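PDB 5OQR: condensin complex subunit 3 from Schizosaccharomyces pombe, which serves as a regulatory HEAT-repeat subunit of condensin, the complex required for converting interphase chromatin into mitotic-like condensed chromosomes. Local coordinates for residues Lys505-Leu510 / Val537-Thr542; Lys592-Leu597 / Leu603-Leu608. All blocks are in the same frame, centred on the assembly; numbering follows the deposited sequence.

Both contacts belong to the same all-helical solenoid region and follow one another along the chain, with centres about 23 Å apart and nearest atoms about 11 Å apart. Contact 1 joins helices of successive HEAT repeats, with a further helix between them in sequence; contact 2 joins two helices linked by a short turn. The first is partly buried and rests on a leucine pair beside a threonine, whose hydroxyl is satisfied within its own helix. The second is fully buried, with one leucine meeting a phenylalanine and two more leucines. Their helices also touch: Lys-540 and Cys-541 of contact 1 pack on helix 580-597, which carries 592-597.

Contact 1. Residues Lys505-Leu510 / Val537-Thr542; sequences KGLECL and VVLKCT
Leu-507 overlaps Leu-539 through their CD1 methyls, 3.6 Å apart, the two side chains crossing at about a right angle. The pair joins neighbouring units of an alpha solenoid: helix 500-514 lies in HEAT repeat 7 and helix 537-554 in HEAT repeat 8. With CG of Leu-507 beside its backbone N (chi1 -82°), the branched end extends toward the second helix. Leu-539 starts off to one side and brings only the end of its chain over. Two leucines suit this seam because their flexible, apolar ends can meet across helices that are not in close backbone contact.

One turn further along, Thr-542 faces the base of Leu-507, its CG2 lying 4.5 Å from Leu-507 CB. The contact is thus loose here, and only partly buried. Leu-507 also packs on Cys-531 of helix 518-534, while Tyr-528 of that helix donates its OH to Leu-507 O. Threonine fits a half-buried place: its methyl is offered to the neighbour while the hydroxyl is satisfied within its own helix. Thr-542 OG1 donates to Val-538 O at 3.2 Å, tilted 25° from the carbonyl plane, with Thr-542 N reaching that oxygen from the opposite face.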
ATOM      1  N   LYS A 505       4.627 -13.895  31.243  1.00 40.08           N
ATOM      2  CA  LYS A 505       6.025 -13.638  30.922  1.00 41.70           C
ATOM      3  C   LYS A 505       6.851 -14.914  31.022  1.00 37.44           C
ATOM      4  O   LYS A 505       7.775 -15.125  30.230  1.00 35.96           O
ATOM      5  CB  LYS A 505       6.578 -12.556  31.848  1.00 38.99           C
ATOM      6  CG  LYS A 505       8.040 -12.212  31.614  1.00 44.20           C
ATOM      7  CD  LYS A 505       8.272 -11.496  30.290  1.00 47.02           C
ATOM      8  CE  LYS A 505       7.685 -10.097  30.286  1.00 57.84           C
ATOM      9  NZ  LYS A 505       8.207  -9.260  31.406  1.00 61.02           N
ATOM     10  N   GLY A 506       6.529 -15.780  31.985  1.00 35.16           N
ATOM     11  CA  GLY A 506       7.260 -17.027  32.112  1.00 33.22           C
ATOM     12  C   GLY A 506       7.065 -17.938  30.916  1.00 35.56           C
ATOM     13  O   GLY A 506       7.988 -18.644  30.504  1.00 30.59           O
ATOM     14  N   LEU A 507       5.860 -17.938  30.344  1.00 33.23           N
ATOM     15  CA  LEU A 507       5.600 -18.783  29.182  1.00 34.40           C
ATOM     16  C   LEU A 507       6.359 -18.291  27.958  1.00 34.45           C
ATOM     17  O   LEU A 507       6.902 -19.096  27.196  1.00 34.95           O
ATOM     18  CB  LEU A 507       4.100 -18.841  28.899  1.00 36.26           C
ATOM     19  CG  LEU A 507       3.315 -19.839  29.752  1.00 37.21           C
ATOM     20  CD1 LEU A 507       1.831 -19.587  29.628  1.00 44.72           C
ATOM     21  CD2 LEU A 507       3.642 -21.265  29.348  1.00 36.76           C
ATOM     22  N   GLU A 508       6.402 -16.974  27.747  1.00 31.74           N
ATOM     23  CA  GLU A 508       7.205 -16.433  26.656  1.00 33.20           C
ATOM     24  C   GLU A 508       8.669 -16.821  26.813  1.00 30.52           C
ATOM     25  O   GLU A 508       9.351 -17.112  25.824  1.00 32.78           O
ATOM     26  CB  GLU A 508       7.057 -14.915  26.597  1.00 38.39           C
ATOM     27  CG  GLU A 508       5.625 -14.435  26.440  1.00 45.14           C
ATOM     28  CD  GLU A 508       5.513 -12.924  26.473  1.00 62.22           C
ATOM     29  OE1 GLU A 508       5.871 -12.277  25.466  1.00 81.15           O
ATOM     30  OE2 GLU A 508       5.080 -12.381  27.511  1.00 62.88           O
ATOM     31  N   CYS A 509       9.172 -16.832  28.050  1.00 29.60           N
ATOM     32  CA  CYS A 509      10.544 -17.264  28.288  1.00 28.85           C
ATOM     33  C   CYS A 509      10.703 -18.752  28.013  1.00 28.84           C
ATOM     34  O   CYS A 509      11.695 -19.176  27.410  1.00 28.03           O
ATOM     35  CB  CYS A 509      10.958 -16.948  29.726  1.00 48.89           C
ATOM     36  SG  CYS A 509      11.191 -15.205  30.090  1.00 37.53           S
ATOM     37  N   LEU A 510       9.741 -19.561  28.457  1.00 32.37           N
ATOM     38  CA  LEU A 510       9.799 -20.994  28.197  1.00 29.74           C
ATOM     39  C   LEU A 510       9.795 -21.282  26.702  1.00 25.78           C
ATOM     40  O   LEU A 510      10.503 -22.180  26.234  1.00 27.33           O
ATOM     41  CB  LEU A 510       8.627 -21.688  28.885  1.00 25.35           C
ATOM     42  CG  LEU A 510       8.450 -23.182  28.618  1.00 27.27           C
ATOM     43  CD1 LEU A 510       9.732 -23.949  28.863  1.00 26.03           C
ATOM     44  CD2 LEU A 510       7.338 -23.728  29.484  1.00 27.37           C
ATOM     45  N   VAL A 537      -7.187 -15.018  25.334  1.00 38.82           N
ATOM     46  CA  VAL A 537      -6.753 -14.672  23.984  1.00 36.88           C
ATOM     47  C   VAL A 537      -5.253 -14.420  23.957  1.00 38.88           C
ATOM     48  O   VAL A 537      -4.551 -14.866  23.041  1.00 45.48           O
ATOM     49  CB  VAL A 537      -7.545 -13.456  23.467  1.00 38.29           C
ATOM     50  CG1 VAL A 537      -7.010 -12.992  22.119  1.00 39.98           C
ATOM     51  CG2 VAL A 537      -9.019 -13.805  23.354  1.00 52.88           C
ATOM     52  N   VAL A 538      -4.736 -13.697  24.952  1.00 46.02           N
ATOM     53  CA  VAL A 538      -3.297 -13.462  25.026  1.00 42.19           C
ATOM     54  C   VAL A 538      -2.551 -14.787  25.070  1.00 40.79           C
ATOM     55  O   VAL A 538      -1.466 -14.926  24.491  1.00 33.78           O
ATOM     56  CB  VAL A 538      -2.965 -12.584  26.247  1.00 40.54           C
ATOM     57  CG1 VAL A 538      -1.456 -12.487  26.461  1.00 37.33           C
ATOM     58  CG2 VAL A 538      -3.559 -11.198  26.076  1.00 41.27           C
ATOM     59  N   LEU A 539      -3.115 -15.777  25.758  1.00 37.24           N
ATOM     60  CA  LEU A 539      -2.461 -17.073  25.868  1.00 31.74           C
ATOM     61  C   LEU A 539      -2.602 -17.872  24.579  1.00 39.24           C
ATOM     62  O   LEU A 539      -1.684 -18.604  24.196  1.00 35.53           O
ATOM     63  CB  LEU A 539      -3.045 -17.844  27.052  1.00 33.87           C
ATOM     64  CG  LEU A 539      -2.066 -18.605  27.950  1.00 44.29           C
ATOM     65  CD1 LEU A 539      -1.012 -17.684  28.542  1.00 39.74           C
ATOM     66  CD2 LEU A 539      -2.822 -19.309  29.063  1.00 37.79           C
ATOM     67  N   LYS A 540      -3.743 -17.740  23.897  1.00 44.43           N
ATOM     68  CA  LYS A 540      -3.902 -18.372  22.594  1.00 34.68           C
ATOM     69  C   LYS A 540      -2.866 -17.855  21.608  1.00 33.52           C
ATOM     70  O   LYS A 540      -2.282 -18.631  20.845  1.00 31.37           O
ATOM     71  CB  LYS A 540      -5.311 -18.123  22.059  1.00 34.52           C
ATOM     72  CG  LYS A 540      -6.408 -18.847  22.809  1.00 39.94           C
ATOM     73  CD  LYS A 540      -7.772 -18.391  22.325  1.00 44.74           C
ATOM     74  CE  LYS A 540      -8.895 -19.073  23.078  1.00 48.24           C
ATOM     75  NZ  LYS A 540      -9.119 -20.465  22.607  1.00 59.76           N
ATOM     76  N   CYS A 541      -2.628 -16.542  21.605  1.00 32.46           N
ATOM     77  CA  CYS A 541      -1.620 -15.979  20.714  1.00 36.57           C
ATOM     78  C   CYS A 541      -0.226 -16.479  21.064  1.00 33.46           C
ATOM     79  O   CYS A 541       0.613 -16.647  20.175  1.00 39.05           O
ATOM     80  CB  CYS A 541      -1.664 -14.454  20.767  1.00 34.32           C
ATOM     81  SG  CYS A 541      -3.200 -13.733  20.173  1.00 44.83           S
ATOM     82  N   THR A 542       0.040 -16.726  22.346  1.00 32.51           N
ATOM     83  CA  THR A 542       1.338 -17.267  22.735  1.00 35.64           C
ATOM     84  C   THR A 542       1.500 -18.693  22.232  1.00 30.01           C
ATOM     85  O   THR A 542       2.594 -19.094  21.823  1.00 29.15           O
ATOM     86  CB  THR A 542       1.498 -17.206  24.258  1.00 33.79           C
ATOM     87  OG1 THR A 542       1.552 -15.839  24.675  1.00 30.68           O
ATOM     88  CG2 THR A 542       2.773 -17.910  24.713  1.00 30.43           C
TER

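Contact 2. Residues Lys592-Leu597 / Leu603-Leu608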
ATOM      1  N   LYS A 592       3.220 -18.811   6.815  1.00 37.94           N
ATOM      2  CA  LYS A 592       4.649 -19.110   6.860  1.00 33.91           C
ATOM      3  C   LYS A 592       4.912 -20.608   6.939  1.00 30.60           C
ATOM      4  O   LYS A 592       5.912 -21.084   6.391  1.00 34.01           O
ATOM      5  CB  LYS A 592       5.328 -18.382   8.025  1.00 39.29           C
ATOM      6  CG  LYS A 592       4.511 -18.250   9.293  1.00 44.19           C
ATOM      7  CD  LYS A 592       5.326 -17.669  10.439  1.00 48.49           C
ATOM      8  CE  LYS A 592       5.661 -16.202  10.211  1.00 41.53           C
ATOM      9  NZ  LYS A 592       6.519 -15.665  11.304  1.00 42.86           N
ATOM     10  N   LEU A 593       4.036 -21.369   7.597  1.00 25.38           N
ATOM     11  CA  LEU A 593       4.188 -22.820   7.597  1.00 28.39           C
ATOM     12  C   LEU A 593       4.094 -23.395   6.187  1.00 33.94           C
ATOM     13  O   LEU A 593       4.776 -24.375   5.871  1.00 33.97           O
ATOM     14  CB  LEU A 593       3.133 -23.467   8.494  1.00 22.77           C
ATOM     15  CG  LEU A 593       3.272 -23.290  10.005  1.00 27.32           C
ATOM     16  CD1 LEU A 593       2.116 -23.964  10.714  1.00 27.19           C
ATOM     17  CD2 LEU A 593       4.591 -23.851  10.505  1.00 34.60           C
ATOM     18  N   LEU A 594       3.261 -22.802   5.331  1.00 33.65           N
ATOM     19  CA  LEU A 594       3.140 -23.286   3.958  1.00 34.17           C
ATOM     20  C   LEU A 594       4.381 -22.944   3.143  1.00 31.69           C
ATOM     21  O   LEU A 594       4.973 -23.818   2.499  1.00 34.24           O
ATOM     22  CB  LEU A 594       1.886 -22.699   3.307  1.00 31.71           C
ATOM     23  CG  LEU A 594       0.635 -23.584   3.249  1.00 31.16           C
ATOM     24  CD1 LEU A 594       0.364 -24.284   4.567  1.00 31.90           C
ATOM     25  CD2 LEU A 594      -0.567 -22.748   2.856  1.00 36.44           C
ATOM     26  N   VAL A 595       4.792 -21.678   3.158  1.00 27.41           N
ATOM     27  CA  VAL A 595       5.928 -21.255   2.346  1.00 27.37           C
ATOM     28  C   VAL A 595       7.219 -21.891   2.845  1.00 34.34           C
ATOM     29  O   VAL A 595       8.048 -22.348   2.051  1.00 36.27           O
ATOM     30  CB  VAL A 595       6.029 -19.719   2.339  1.00 26.93           C
ATOM     31  CG1 VAL A 595       7.253 -19.265   1.560  1.00 44.87           C
ATOM     32  CG2 VAL A 595       4.771 -19.112   1.748  1.00 32.67           C
ATOM     33  N   ILE A 596       7.418 -21.920   4.162  1.00 37.10           N
ATOM     34  CA  ILE A 596       8.685 -22.383   4.717  1.00 38.91           C
ATOM     35  C   ILE A 596       8.747 -23.904   4.725  1.00 32.04           C
ATOM     36  O   ILE A 596       9.758 -24.500   4.337  1.00 39.70           O
ATOM     37  CB  ILE A 596       8.890 -21.810   6.134  1.00 35.70           C
ATOM     38  CG1 ILE A 596       8.857 -20.280   6.114  1.00 30.26           C
ATOM     39  CG2 ILE A 596      10.215 -22.285   6.715  1.00 34.90           C
ATOM     40  CD1 ILE A 596       8.755 -19.665   7.487  1.00 31.34           C
ATOM     41  N   LEU A 597       7.672 -24.553   5.171  1.00 33.59           N
ATOM     42  CA  LEU A 597       7.687 -25.981   5.452  1.00 37.00           C
ATOM     43  C   LEU A 597       6.869 -26.824   4.484  1.00 33.81           C
ATOM     44  O   LEU A 597       7.066 -28.041   4.445  1.00 32.64           O
ATOM     45  CB  LEU A 597       7.163 -26.236   6.874  1.00 28.29           C
ATOM     46  CG  LEU A 597       8.180 -26.495   7.988  1.00 30.43           C
ATOM     47  CD1 LEU A 597       9.326 -25.501   7.966  1.00 33.26           C
ATOM     48  CD2 LEU A 597       7.483 -26.460   9.336  1.00 31.28           C
ATOM     49  N   LEU A 603      -4.489 -29.099   2.858  1.00 47.61           N
ATOM     50  CA  LEU A 603      -5.495 -29.039   3.914  1.00 41.32           C
ATOM     51  C   LEU A 603      -5.812 -27.600   4.302  1.00 35.96           C
ATOM     52  O   LEU A 603      -6.965 -27.278   4.611  1.00 35.93           O
ATOM     53  CB  LEU A 603      -5.012 -29.834   5.127  1.00 43.75           C
ATOM     54  CG  LEU A 603      -6.005 -29.974   6.283  1.00 55.24           C
ATOM     55  CD1 LEU A 603      -7.174 -30.860   5.892  1.00 62.58           C
ATOM     56  CD2 LEU A 603      -5.310 -30.511   7.526  1.00 47.67           C
ATOM     57  N   PHE A 604      -4.812 -26.723   4.295  1.00 35.02           N
ATOM     58  CA  PHE A 604      -5.010 -25.340   4.715  1.00 38.89           C
ATOM     59  C   PHE A 604      -5.330 -24.408   3.558  1.00 36.24           C
ATOM     60  O   PHE A 604      -5.971 -23.373   3.769  1.00 37.69           O
ATOM     61  CB  PHE A 604      -3.763 -24.823   5.440  1.00 29.35           C
ATOM     62  CG  PHE A 604      -3.599 -25.366   6.827  1.00 28.56           C
ATOM     63  CD1 PHE A 604      -4.396 -24.910   7.858  1.00 33.29           C
ATOM     64  CD2 PHE A 604      -2.647 -26.328   7.100  1.00 28.96           C
ATOM     65  CE1 PHE A 604      -4.253 -25.407   9.135  1.00 36.01           C
ATOM     66  CE2 PHE A 604      -2.497 -26.829   8.374  1.00 33.15           C
ATOM     67  CZ  PHE A 604      -3.300 -26.368   9.394  1.00 38.25           C
ATOM     68  N   LEU A 605      -4.897 -24.747   2.345  1.00 35.06           N
ATOM     69  CA  LEU A 605      -5.056 -23.833   1.220  1.00 29.65           C
ATOM     70  C   LEU A 605      -6.518 -23.462   1.000  1.00 29.73           C
ATOM     71  O   LEU A 605      -6.831 -22.315   0.670  1.00 35.67           O
ATOM     72  CB  LEU A 605      -4.464 -24.469  -0.039  1.00 34.42           C
ATOM     73  CG  LEU A 605      -3.650 -23.650  -1.041  1.00 39.09           C
ATOM     74  CD1 LEU A 605      -2.861 -22.520  -0.410  1.00 31.33           C
ATOM     75  CD2 LEU A 605      -2.701 -24.599  -1.760  1.00 39.48           C
ATOM     76  N   LYS A 606      -7.432 -24.421   1.186  1.00 32.79           N
ATOM     77  CA  LYS A 606      -8.845 -24.125   0.963  1.00 35.27           C
ATOM     78  C   LYS A 606      -9.431 -23.293   2.095  1.00 32.22           C
ATOM     79  O   LYS A 606     -10.033 -22.244   1.812  1.00 36.07           O
ATOM     80  CB  LYS A 606      -9.619 -25.428   0.735  1.00 42.57           C
ATOM     81  CG  LYS A 606     -11.106 -25.247   0.468  1.00 35.43           C
ATOM     82  CD  LYS A 606     -11.903 -26.419   1.009  1.00 42.55           C
ATOM     83  CE  LYS A 606     -13.388 -26.243   0.751  1.00 62.68           C
ATOM     84  NZ  LYS A 606     -14.220 -27.023   1.706  1.00 85.54           N
ATOM     85  N   PRO A 607      -9.303 -23.671   3.367  1.00 40.11           N
ATOM     86  CA  PRO A 607      -9.759 -22.766   4.435  1.00 31.21           C
ATOM     87  C   PRO A 607      -9.148 -21.376   4.367  1.00 32.99           C
ATOM     88  O   PRO A 607      -9.813 -20.397   4.728  1.00 29.70           O
ATOM     89  CB  PRO A 607      -9.336 -23.504   5.710  1.00 29.72           C
ATOM     90  CG  PRO A 607      -9.327 -24.924   5.323  1.00 33.83           C
ATOM     91  CD  PRO A 607      -8.880 -24.976   3.908  1.00 40.18           C
ATOM     92  N   LEU A 608      -7.896 -21.255   3.924  1.00 36.07           N
ATOM     93  CA  LEU A 608      -7.278 -19.938   3.809  1.00 33.79           C
ATOM     94  C   LEU A 608      -7.997 -19.085   2.775  1.00 36.14           C
ATOM     95  O   LEU A 608      -8.349 -17.930   3.038  1.00 40.24           O
ATOM     96  CB  LEU A 608      -5.799 -20.074   3.439  1.00 34.63           C
ATOM     97  CG  LEU A 608      -4.729 -19.911   4.517  1.00 27.84           C
ATOM     98  CD1 LEU A 608      -3.371 -19.856   3.844  1.00 35.36           C
ATOM     99  CD2 LEU A 608      -4.935 -18.670   5.367  1.00 36.66           C
TER
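Phe-604 opens the contact by presenting its CB to Leu-594, whose CD1 lies 4.3 Å away and approaches the ring obliquely. The two helices form a hairpin of the solenoid, 580-597 running into 601-613 through a short turn. Their axes pass 11.2 Å apart in these segments, at 143° between directions, so the pairing is antiparallel but well splayed. Across such a gap large apolar side chains are needed, and within 592-597 Leu-594 makes all the close contacts by splitting its two methyls between partners. The Phe-604 ring is stacked on Phe-571, so its aromatic surface also ties in helix 563-574.

Leu-605, next in sequence, leaves its backbone to one side, but the tip returns: its CD1 meets Leu-594 CD2 at 4.0 Å, the two chains crossing at a slant. Lys-606 turns from the hairpin to pack on Ala-652 and Ser-655 of helix 639-661; a long chain ending in an amine suits a partly exposed position. Pro-607 lacks an N-H, so the helix loses a bond to the preceding turn and kinks there. The regular pattern resumes at once, Leu-608 N donating to Phe-604 O at 2.9 Å. Leu-608 then reaches Leu-594 tip to tip, CD1 to CD2 at 4.1 Å. One leucine methyl, CD2, is therefore shared by the ends of Leu-605 and Leu-608, and all four touching residues are buried.

In the chain of another protein, a backbone group is hydrogen-bonded to Lys-592 NZ and an aromatic side chain makes a cation-pi contact with Lys-592, while Val-595 and Ile-596 pack on its apolar side chains. Helix 621-635 covers the leucine cluster, with Phe-630 against Leu-594 and Leu-608, Leu-605 also meets Arg-644 and Ile-645 of helix 639-661, and helix 537-554 packs on Lys-592, Ile-596 and Leu-597.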